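Local coordinates for protein group 3 allergen SMIPP-S YvT004A06 (Sarcoptes scabiei type hominis, PDB 3H7T) that is a scabies mite paralogue of trypsin-like serine proteases that keeps their two-barrel fold but is probably inactive as a protease, at residues Ile1-Lys5 with Gly126-Phe130; Ile9-Trp14 with Lys100-Ile105; Ala40-Asp44 with Ile72-Tyr77; Ile165-Val169 with Gly218-Leu222. All coordinates share one frame; numbering follows the deposited sequence. Where two conformers were deposited one is given.

Contact 1. Residues Ile1-Lys5 with Gly126-Phe130; sequences IIGGK and GSTNF
Ile1 and Ile2 lie against the loop Gly126-Phe130, with the N terminus of the chain tucked inward as in the activation pocket of mature trypsin-like proteases. The amino group of Ile1 is the anchor. It donates to Ser127 O at 2.8 Å, approaching from above the carbonyl plane, 45° out of it. A water accepts from Ile1 N at 2.6 Å and passes a hydrogen bond on to Gly126 O. Outside the two segments, Ile1 N also bonds Asp185 OD2, while Asp185 OD1 takes the amide of Gly126. One carboxylate thus ties the N terminus to the loop, much as the buried aspartate does in active relatives. The side chain of Ile1 points away from this loop and packs on Ala142 of strand 140-147.

Ile2 carries the apolar part. Its CG1 stands beside the backbone N, chi1 -58°, and this lays the branch over the peptide between Thr128 and Asn129. CG1 comes to 3.6 Å from both Thr128 C and Asn129 N. CD1 continues past that peptide to the Phe130 ring, 3.3 Å from Phe130 CD2, and meets the ring obliquely. The two side chains cross at about a right angle. Thr128 lies against the carbonyl of Ile1. Its CG2 and its CA both come within 3.4 Å of Ile1 O, and the CA-H points at that oxygen. A second water closes the far end of the contact: it accepts from Gly3 N at 2.8 Å and donates to Thr128 O at 2.5 Å.

Contact 2. Residues Ile9-Trp14 with Lys100-Ile105; sequences ITKEPW and KTTKKI
The link between the two beta-barrels of the trypsin fold passes here, at Lys100-Ile105, against Ile9-Trp14, the approach to the first barrel strand, 15-20. Pro13 and Trp14 make the main contacts. Pro13 O accepts a hydrogen bond from Lys103 N at 2.9 Å, nearly straight at 162°. The donor stands well above the carbonyl plane, 62° out of it. The CA-H of Thr102 reaches the same oxygen. The proline ring and the Lys103 chain lie side by side, pointing the same way. Their packing is tight, with Pro13 CG 3.5 Å from Lys103 CD.

With CG between the backbone N and the carbonyl carbon (chi1 48°), Trp14 turns one ring face to Ile105, whose CD1 lies over the six-membered ring, 4.0 Å from the centroid. Glu12 CA lies across the opposite face. The indole is thus held between Ile105 and the backbone of its own segment at Glu12. Ile105 CB also rests on Trp14 CB. Beyond the contact, the backbones of Trp14 and Ile105 both bond Ile30 of strand 26-30.

At the other end, Ile9 and Thr101 cross at about a right angle, CG2 of Ile9 being 3.8 Å from CB of Thr101. Ile9 CG1 lies beyond the carbonyl oxygen of Thr101, 3.4 Å from Thr101 O. The linker turn is pinned by Asp98 OD1, which takes the amides of Lys100, Thr101 and Thr102. A water bridges two carbonyls there, donating to Thr10 O at 2.7 Å and to Lys100 O at 2.5 Å.

Contact 3. Residues Ala40-Asp44 with Ile72-Tyr77; sequences AQCVD and IYIVRY
Ala40 and Tyr77 bring the backbones closest, 6.5 Å from Ala40 CA to Tyr77 CA, and the short, weakly bonded helix 40-43 then runs back beside the end of strand 65-74. Val43 and Ile72 form the other end. Tyr77 CG is anti to the backbone N, chi1 177°, which lays the ring against the start of the helix. Ala40 CB sits over one face, 3.8 Å from the ring centroid, in a CH-pi contact. Gln41 N lies over the rim of the same face. Gln41 CB touches the phenol end, 3.5 Å from Tyr77 OH.

Asp44 meets this ring at its edge. Its OD2 lies near the ring plane, 3.6 Å from Tyr77 CD2, and the carboxylate stands at 89° to the ring. Its OD1 is hydrogen-bonded to the side-chain amide of Gln235, the C-terminal residue.

In the trypsin fold this helix follows the third strand of the first barrel and normally bears the catalytic histidine. By sequence, Gln41 probably takes that place. Its amide is tied to Asn85 and Tyr202, and Cys42 beside it is disulfide-bonded to Cys26.

The remaining contacts pack the helix on the barrel strand. Ile74 points CD1 at the helix end, 3.9 Å from Asp44 CA and 4.3 Å from Val43 CG2. Val43 CG2 also meets Ile72 CG2 at 3.9 Å, the two side chains crossing at a slant.

Contact 4. Residues Ile165-Val169 with Gly218-Leu222; sequences IYDGV and GYYVL. With ZN (zinc ion), chain C.
Tyr166 and Tyr220 bring their hydroxyls together, Tyr166 OH lying 2.8 Å from Tyr220 OH. The side chains cross at about a right angle, and each hydroxyl oxygen sits at the edge of the other ring. Gly168 meets two rings at once. Its CA lies over one face of Tyr219, 4.0 Å from the centroid, offset toward the rim. Its carbonyl O approaches the edge of Tyr220, with Gly168 O 3.6 Å from Tyr220 CE2. Gly168 has no side chain, which leaves room for the Tyr220 hydroxyl. Asp167 CB adds an apolar touch, 3.9 Å from Tyr219 CE1.

A type I turn from Tyr166 to Val169 sets these groups, closed by Val169 N to Tyr166 O at 3.1 Å. The turn leads into strand 169-172 of the second barrel. Across from it, Tyr220 is the N-cap of helix 221-228, the C-terminal helix of the trypsin fold. Tyr219 CG is anti to its backbone N, chi1 -171°, and the ring rises toward the turn. Tyr219 CD2 in turn lies over the face of Tyr220.

Asn84 fastens both phenol ends: its backbone N bonds Tyr166 OH and its OD1 bonds Tyr220 OH. Arg216 also holds the turn, with NH1 on Asp167 O and a backbone bond to Gly168. On the outer side, Asp167 OD1 binds a zinc ion at 2.0 Å.

Overall arrangement
From the N terminus, the chain enters contact 1 at Ile1-Lys5 and contact 2 at Ile9-Trp14, then builds the six-stranded barrel. Contact 3 is the first to close, joining helix 40-43 to the end of strand 65-74 of that barrel. Contact 2 closes next, at the linker, so its loop encloses contact 3. Contact 1 closes last of these, after strand 119-124, and encloses both. Contact 4 follows in series, tying the turn before strand 169-172 to the C-terminal helix. No loops cross. Contacts 3 and 4 are neighbours, centres 15 Å apart. Contact 1 lies across the chain's centre from both, its centre about 25 Å from each of theirs.

Contact 1. Residues Ile1-Lys5 with Gly126-Phe130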
# COMPACT_ATOMS: atom_id res chain seq x y z
N ILE A 1 10.04 -3.14 -4.83
CA ILE A 1 10.36 -4.06 -3.70
C ILE A 1 11.81 -4.52 -3.83
O ILE A 1 12.21 -5.07 -4.86
CB ILE A 1 9.38 -5.27 -3.65
CG1 ILE A 1 7.98 -4.80 -3.20
CG2 ILE A 1 9.88 -6.37 -2.69
CD1 ILE A 1 6.88 -5.87 -3.28
N ILE A 2 12.60 -4.26 -2.80
CA ILE A 2 13.98 -4.72 -2.76
C ILE A 2 14.05 -6.09 -2.08
O ILE A 2 13.58 -6.25 -0.96
CB ILE A 2 14.88 -3.68 -2.05
CG1 ILE A 2 14.78 -2.34 -2.79
CG2 ILE A 2 16.34 -4.16 -1.99
CD1 ILE A 2 14.64 -1.14 -1.91
N GLY A 3 14.62 -7.08 -2.77
CA GLY A 3 14.82 -8.40 -2.18
C GLY A 3 13.62 -9.32 -2.33
O GLY A 3 13.45 -10.27 -1.56
N GLY A 4 12.78 -9.05 -3.32
CA GLY A 4 11.67 -9.92 -3.64
C GLY A 4 11.97 -10.64 -4.94
O GLY A 4 13.12 -10.80 -5.31
N LYS A 5 10.92 -11.08 -5.63
CA LYS A 5 11.08 -11.79 -6.89
C LYS A 5 9.94 -11.45 -7.83
O LYS A 5 8.90 -10.93 -7.40
CB LYS A 5 11.19 -13.30 -6.68
CG LYS A 5 10.07 -13.93 -5.87
CD LYS A 5 10.14 -15.45 -5.98
CE LYS A 5 9.50 -16.15 -4.79
NZ LYS A 5 8.02 -16.01 -4.78
N GLY A 126 7.46 -0.99 -7.25
CA GLY A 126 8.49 -0.03 -6.81
C GLY A 126 9.90 -0.47 -7.17
O GLY A 126 10.11 -1.58 -7.68
N SER A 127 10.87 0.39 -6.85
CA SER A 127 12.28 0.13 -7.14
C SER A 127 12.75 -1.18 -6.50
O SER A 127 12.24 -1.59 -5.45
CB SER A 127 13.15 1.31 -6.69
OG SER A 127 14.49 1.14 -7.10
N THR A 128 13.71 -1.83 -7.16
CA THR A 128 14.24 -3.12 -6.71
C THR A 128 15.70 -3.07 -6.22
O THR A 128 16.33 -4.11 -6.03
CB THR A 128 14.10 -4.20 -7.80
OG1 THR A 128 14.83 -3.79 -8.97
CG2 THR A 128 12.62 -4.43 -8.18
N ASN A 129 16.23 -1.86 -6.04
CA ASN A 129 17.47 -1.67 -5.27
C ASN A 129 17.51 -0.26 -4.69
O ASN A 129 16.85 0.65 -5.20
CB ASN A 129 18.70 -2.02 -6.11
CG ASN A 129 18.98 -1.01 -7.20
OD1 ASN A 129 19.30 0.15 -6.92
ND2 ASN A 129 18.88 -1.44 -8.46
N PHE A 130 18.28 -0.06 -3.62
CA PHE A 130 18.20 1.22 -2.89
C PHE A 130 18.94 2.37 -3.56
O PHE A 130 18.79 3.52 -3.17
CB PHE A 130 18.60 1.06 -1.41
CG PHE A 130 17.51 1.46 -0.44
CD1 PHE A 130 17.30 2.79 -0.09
CD2 PHE A 130 16.69 0.49 0.13
CE1 PHE A 130 16.29 3.16 0.80
CE2 PHE A 130 15.66 0.85 1.03
CZ PHE A 130 15.47 2.18 1.37
O HOH W 1 8.83 -3.92 -6.95
O HOH W 2 16.05 -6.39 -5.09

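Contact 2. Residues Ile9-Trp14 with Lys100-Ile105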
# COMPACT_ATOMS: atom_id res chain seq x y z
N ILE A 9 0.21 -11.16 -11.90
CA ILE A 9 -1.03 -10.55 -11.40
C ILE A 9 -2.06 -11.60 -10.96
O ILE A 9 -2.94 -11.30 -10.15
CB ILE A 9 -1.64 -9.50 -12.40
CG1 ILE A 9 -2.69 -8.61 -11.72
CG2 ILE A 9 -2.25 -10.19 -13.63
CD1 ILE A 9 -2.15 -7.71 -10.58
N THR A 10 -1.92 -12.84 -11.46
CA THR A 10 -2.79 -13.93 -11.01
C THR A 10 -2.44 -14.39 -9.59
O THR A 10 -3.28 -14.95 -8.89
CB THR A 10 -2.84 -15.14 -12.02
OG1 THR A 10 -1.57 -15.79 -12.09
CG2 THR A 10 -3.27 -14.67 -13.41
N LYS A 11 -1.21 -14.12 -9.16
CA LYS A 11 -0.80 -14.40 -7.77
C LYS A 11 -1.27 -13.33 -6.79
O LYS A 11 -1.44 -13.61 -5.61
CB LYS A 11 0.71 -14.59 -7.65
CG LYS A 11 1.33 -15.44 -8.75
CD LYS A 11 1.15 -16.94 -8.52
CE LYS A 11 2.34 -17.53 -7.77
NZ LYS A 11 3.64 -17.24 -8.46
N GLU A 12 -1.47 -12.10 -7.27
CA GLU A 12 -1.99 -11.03 -6.43
C GLU A 12 -3.03 -10.21 -7.19
O GLU A 12 -2.81 -9.02 -7.43
CB GLU A 12 -0.87 -10.11 -5.91
CG GLU A 12 0.12 -10.76 -4.97
CD GLU A 12 1.34 -11.34 -5.68
OE1 GLU A 12 1.77 -10.78 -6.72
OE2 GLU A 12 1.87 -12.34 -5.19
N PRO A 13 -4.17 -10.84 -7.56
CA PRO A 13 -5.17 -10.23 -8.43
C PRO A 13 -5.86 -9.00 -7.84
O PRO A 13 -6.62 -8.32 -8.55
CB PRO A 13 -6.18 -11.36 -8.67
CG PRO A 13 -5.98 -12.29 -7.50
CD PRO A 13 -4.53 -12.23 -7.21
N TRP A 14 -5.59 -8.72 -6.57
CA TRP A 14 -6.10 -7.53 -5.88
C TRP A 14 -5.26 -6.29 -6.12
O TRP A 14 -5.72 -5.17 -5.92
CB TRP A 14 -6.21 -7.80 -4.36
CG TRP A 14 -4.96 -8.40 -3.77
CD1 TRP A 14 -3.87 -7.74 -3.27
CD2 TRP A 14 -4.69 -9.80 -3.60
NE1 TRP A 14 -2.94 -8.64 -2.82
CE2 TRP A 14 -3.41 -9.91 -3.00
CE3 TRP A 14 -5.40 -10.97 -3.89
CZ2 TRP A 14 -2.83 -11.15 -2.69
CZ3 TRP A 14 -4.82 -12.20 -3.58
CH2 TRP A 14 -3.54 -12.27 -2.99
N LYS A 100 -9.55 -13.97 -11.76
CA LYS A 100 -8.34 -14.48 -12.37
C LYS A 100 -7.22 -13.46 -12.21
O LYS A 100 -6.24 -13.71 -11.51
CB LYS A 100 -8.56 -14.80 -13.85
CG LYS A 100 -7.35 -15.38 -14.57
CD LYS A 100 -7.66 -15.71 -16.03
CE LYS A 100 -8.33 -17.08 -16.17
NZ LYS A 100 -7.38 -18.21 -15.92
N THR A 101 -7.37 -12.30 -12.86
CA THR A 101 -6.36 -11.25 -12.84
C THR A 101 -6.84 -10.05 -12.04
O THR A 101 -6.05 -9.17 -11.71
CB THR A 101 -5.99 -10.79 -14.27
OG1 THR A 101 -7.08 -10.08 -14.85
CG2 THR A 101 -5.62 -11.98 -15.15
N THR A 102 -8.14 -10.00 -11.76
CA THR A 102 -8.73 -8.86 -11.07
C THR A 102 -9.76 -9.33 -10.04
O THR A 102 -10.84 -9.81 -10.41
CB THR A 102 -9.37 -7.85 -12.06
OG1 THR A 102 -8.48 -7.63 -13.16
CG2 THR A 102 -9.64 -6.53 -11.37
N LYS A 103 -9.41 -9.21 -8.76
CA LYS A 103 -10.25 -9.69 -7.65
C LYS A 103 -10.20 -8.73 -6.47
O LYS A 103 -9.18 -8.07 -6.25
CB LYS A 103 -9.80 -11.07 -7.16
CG LYS A 103 -9.80 -12.18 -8.21
CD LYS A 103 -9.21 -13.49 -7.68
CE LYS A 103 -10.19 -14.26 -6.81
NZ LYS A 103 -9.58 -15.51 -6.29
N LYS A 104 -11.27 -8.67 -5.69
CA LYS A 104 -11.24 -7.89 -4.45
C LYS A 104 -10.53 -8.65 -3.33
O LYS A 104 -10.56 -9.88 -3.28
CB LYS A 104 -12.65 -7.42 -4.03
CG LYS A 104 -13.69 -8.50 -3.82
CD LYS A 104 -15.01 -7.89 -3.35
CE LYS A 104 -16.15 -8.89 -3.42
NZ LYS A 104 -16.71 -8.99 -4.80
N ILE A 105 -9.88 -7.89 -2.45
CA ILE A 105 -9.26 -8.44 -1.25
C ILE A 105 -10.13 -8.05 -0.05
O ILE A 105 -10.54 -6.90 0.07
CB ILE A 105 -7.80 -7.92 -1.05
CG1 ILE A 105 -7.10 -8.63 0.13
CG2 ILE A 105 -7.76 -6.41 -0.84
CD1 ILE A 105 -6.44 -9.94 -0.23
O HOH W 3 -5.78 -15.40 -9.71

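Contact 3. Residues Ala40-Asp44 with Ile72-Tyr77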
# COMPACT_ATOMS: atom_id res chain seq x y z
N ALA A 40 -2.11 7.58 1.54
CA ALA A 40 -2.47 9.00 1.43
C ALA A 40 -1.38 9.84 0.76
O ALA A 40 -1.70 10.71 -0.05
CB ALA A 40 -2.82 9.57 2.78
N GLN A 41 -0.12 9.58 1.10
CA GLN A 41 1.04 10.28 0.52
C GLN A 41 1.05 10.28 -1.01
O GLN A 41 1.77 11.07 -1.62
CB GLN A 41 2.36 9.68 1.04
CG GLN A 41 2.70 8.30 0.45
CD GLN A 41 3.93 7.67 1.08
OE1 GLN A 41 3.81 6.80 1.94
NE2 GLN A 41 5.12 8.13 0.68
N CYS A 42 0.28 9.39 -1.61
CA CYS A 42 0.23 9.23 -3.05
C CYS A 42 -0.67 10.26 -3.72
O CYS A 42 -0.38 10.70 -4.83
CB CYS A 42 -0.30 7.83 -3.41
SG CYS A 42 0.72 6.49 -2.75
N VAL A 43 -1.76 10.63 -3.06
CA VAL A 43 -2.85 11.34 -3.72
C VAL A 43 -3.39 12.55 -2.95
O VAL A 43 -4.32 13.22 -3.42
CB VAL A 43 -4.01 10.38 -4.07
CG1 VAL A 43 -3.56 9.30 -5.09
CG2 VAL A 43 -4.59 9.73 -2.81
N ASP A 44 -2.81 12.83 -1.79
CA ASP A 44 -3.19 13.96 -0.95
C ASP A 44 -3.13 15.28 -1.72
O ASP A 44 -2.07 15.68 -2.19
CB ASP A 44 -2.30 14.04 0.29
CG ASP A 44 -2.73 15.12 1.27
OD1 ASP A 44 -3.93 15.42 1.34
OD2 ASP A 44 -1.85 15.66 1.98
N ILE A 72 -11.77 11.05 -4.13
CA ILE A 72 -10.66 10.67 -3.27
C ILE A 72 -11.06 10.93 -1.81
O ILE A 72 -11.48 12.03 -1.47
CB ILE A 72 -9.38 11.49 -3.58
CG1 ILE A 72 -8.99 11.41 -5.07
CG2 ILE A 72 -8.22 11.08 -2.67
CD1 ILE A 72 -8.82 10.00 -5.63
N TYR A 73 -10.92 9.91 -0.97
CA TYR A 73 -11.25 10.03 0.45
C TYR A 73 -9.99 9.94 1.28
O TYR A 73 -9.29 8.93 1.25
CB TYR A 73 -12.25 8.95 0.87
CG TYR A 73 -13.52 8.99 0.06
CD1 TYR A 73 -14.64 9.67 0.52
CD2 TYR A 73 -13.59 8.35 -1.18
CE1 TYR A 73 -15.81 9.71 -0.22
CE2 TYR A 73 -14.76 8.38 -1.93
CZ TYR A 73 -15.86 9.07 -1.44
OH TYR A 73 -17.02 9.10 -2.19
N ILE A 74 -9.71 11.03 2.01
CA ILE A 74 -8.59 11.11 2.94
C ILE A 74 -9.18 11.36 4.33
O ILE A 74 -10.05 12.22 4.49
CB ILE A 74 -7.64 12.28 2.58
CG1 ILE A 74 -7.29 12.29 1.09
CG2 ILE A 74 -6.41 12.29 3.49
CD1 ILE A 74 -5.93 11.69 0.72
N VAL A 75 -8.71 10.62 5.33
CA VAL A 75 -9.19 10.79 6.71
C VAL A 75 -8.07 11.21 7.66
O VAL A 75 -7.45 10.36 8.32
CB VAL A 75 -9.93 9.53 7.24
CG1 VAL A 75 -10.64 9.82 8.58
CG2 VAL A 75 -10.94 9.02 6.22
N ARG A 76 -7.82 12.51 7.72
CA ARG A 76 -6.86 13.13 8.65
C ARG A 76 -5.39 12.72 8.44
O ARG A 76 -4.64 12.53 9.40
CB ARG A 76 -7.30 12.94 10.11
CG ARG A 76 -8.74 13.42 10.41
CD ARG A 76 -8.91 14.91 10.07
NE ARG A 76 -7.97 15.75 10.82
CZ ARG A 76 -7.64 16.99 10.50
NH1 ARG A 76 -6.77 17.67 11.25
NH2 ARG A 76 -8.17 17.57 9.42
N TYR A 77 -4.98 12.59 7.18
CA TYR A 77 -3.56 12.33 6.90
C TYR A 77 -2.70 13.45 7.47
O TYR A 77 -2.98 14.63 7.24
CB TYR A 77 -3.31 12.20 5.39
CG TYR A 77 -1.85 12.02 5.03
CD1 TYR A 77 -1.07 11.04 5.65
CD2 TYR A 77 -1.26 12.80 4.04
CE1 TYR A 77 0.27 10.86 5.31
CE2 TYR A 77 0.08 12.63 3.68
CZ TYR A 77 0.83 11.66 4.32
OH TYR A 77 2.14 11.49 3.98
O HOH W 4 -3.45 16.22 4.87

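Contact 4. Residues Ile165-Val169 with Gly218-Leu222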
# COMPACT_ATOMS: atom_id res chain seq x y z
N ILE A 165 6.44 5.64 13.90
CA ILE A 165 5.96 4.35 14.43
C ILE A 165 4.92 4.57 15.54
O ILE A 165 5.21 5.17 16.59
CB ILE A 165 7.13 3.47 14.96
CG1 ILE A 165 8.35 3.49 14.00
CG2 ILE A 165 6.65 2.04 15.29
CD1 ILE A 165 8.09 2.86 12.63
N TYR A 166 3.71 4.07 15.30
CA TYR A 166 2.59 4.27 16.24
C TYR A 166 1.63 3.09 16.05
O TYR A 166 1.87 2.24 15.20
CB TYR A 166 1.95 5.65 16.00
CG TYR A 166 1.17 5.77 14.71
CD1 TYR A 166 -0.22 5.83 14.73
CD2 TYR A 166 1.82 5.80 13.47
CE1 TYR A 166 -0.94 5.93 13.56
CE2 TYR A 166 1.10 5.90 12.29
CZ TYR A 166 -0.28 5.96 12.34
OH TYR A 166 -1.01 6.04 11.19
N ASP A 167 0.55 3.02 16.82
CA ASP A 167 -0.33 1.84 16.79
C ASP A 167 -1.01 1.61 15.43
O ASP A 167 -1.43 0.48 15.13
CB ASP A 167 -1.39 1.88 17.89
CG ASP A 167 -0.79 1.85 19.29
OD1 ASP A 167 0.32 1.31 19.50
OD2 ASP A 167 -1.46 2.37 20.21
N GLY A 168 -1.13 2.66 14.63
CA GLY A 168 -1.80 2.57 13.34
C GLY A 168 -0.90 2.06 12.21
O GLY A 168 -1.32 2.01 11.04
N VAL A 169 0.34 1.71 12.55
CA VAL A 169 1.22 0.99 11.62
C VAL A 169 1.79 -0.27 12.24
O VAL A 169 1.82 -0.41 13.47
CB VAL A 169 2.40 1.88 11.07
CG1 VAL A 169 1.86 3.06 10.25
CG2 VAL A 169 3.35 2.35 12.17
N GLY A 218 -6.44 -3.01 10.06
CA GLY A 218 -7.30 -3.30 11.22
C GLY A 218 -7.67 -2.08 12.05
O GLY A 218 -8.83 -1.93 12.49
N TYR A 219 -6.68 -1.20 12.24
CA TYR A 219 -6.83 0.02 13.05
C TYR A 219 -7.83 1.00 12.42
O TYR A 219 -8.43 1.83 13.11
CB TYR A 219 -5.46 0.68 13.24
CG TYR A 219 -5.41 1.82 14.23
CD1 TYR A 219 -5.02 1.62 15.56
CD2 TYR A 219 -5.76 3.12 13.84
CE1 TYR A 219 -4.97 2.68 16.47
CE2 TYR A 219 -5.72 4.18 14.74
CZ TYR A 219 -5.33 3.95 16.05
OH TYR A 219 -5.29 5.02 16.92
N TYR A 220 -8.02 0.88 11.11
CA TYR A 220 -8.80 1.85 10.37
C TYR A 220 -10.03 1.25 9.65
O TYR A 220 -10.64 1.92 8.82
CB TYR A 220 -7.90 2.57 9.35
CG TYR A 220 -6.79 3.38 9.99
CD1 TYR A 220 -7.03 4.67 10.47
CD2 TYR A 220 -5.49 2.87 10.09
CE1 TYR A 220 -6.02 5.42 11.04
CE2 TYR A 220 -4.46 3.63 10.65
CZ TYR A 220 -4.74 4.90 11.13
OH TYR A 220 -3.76 5.67 11.70
N VAL A 221 -10.38 0.00 9.98
CA VAL A 221 -11.47 -0.73 9.31
C VAL A 221 -12.84 -0.02 9.40
O VAL A 221 -13.62 -0.06 8.45
CB VAL A 221 -11.57 -2.22 9.79
CG1 VAL A 221 -12.92 -2.86 9.42
CG2 VAL A 221 -10.43 -3.04 9.20
N LEU A 222 -13.11 0.61 10.54
CA LEU A 222 -14.32 1.41 10.73
C LEU A 222 -14.34 2.60 9.78
O LEU A 222 -15.38 2.92 9.19
CB LEU A 222 -14.42 1.93 12.17
CG LEU A 222 -14.41 0.95 13.34
CD1 LEU A 222 -14.14 1.70 14.63
CD2 LEU A 222 -15.70 0.15 13.43
ZN ZN C . 1.32 2.08 21.03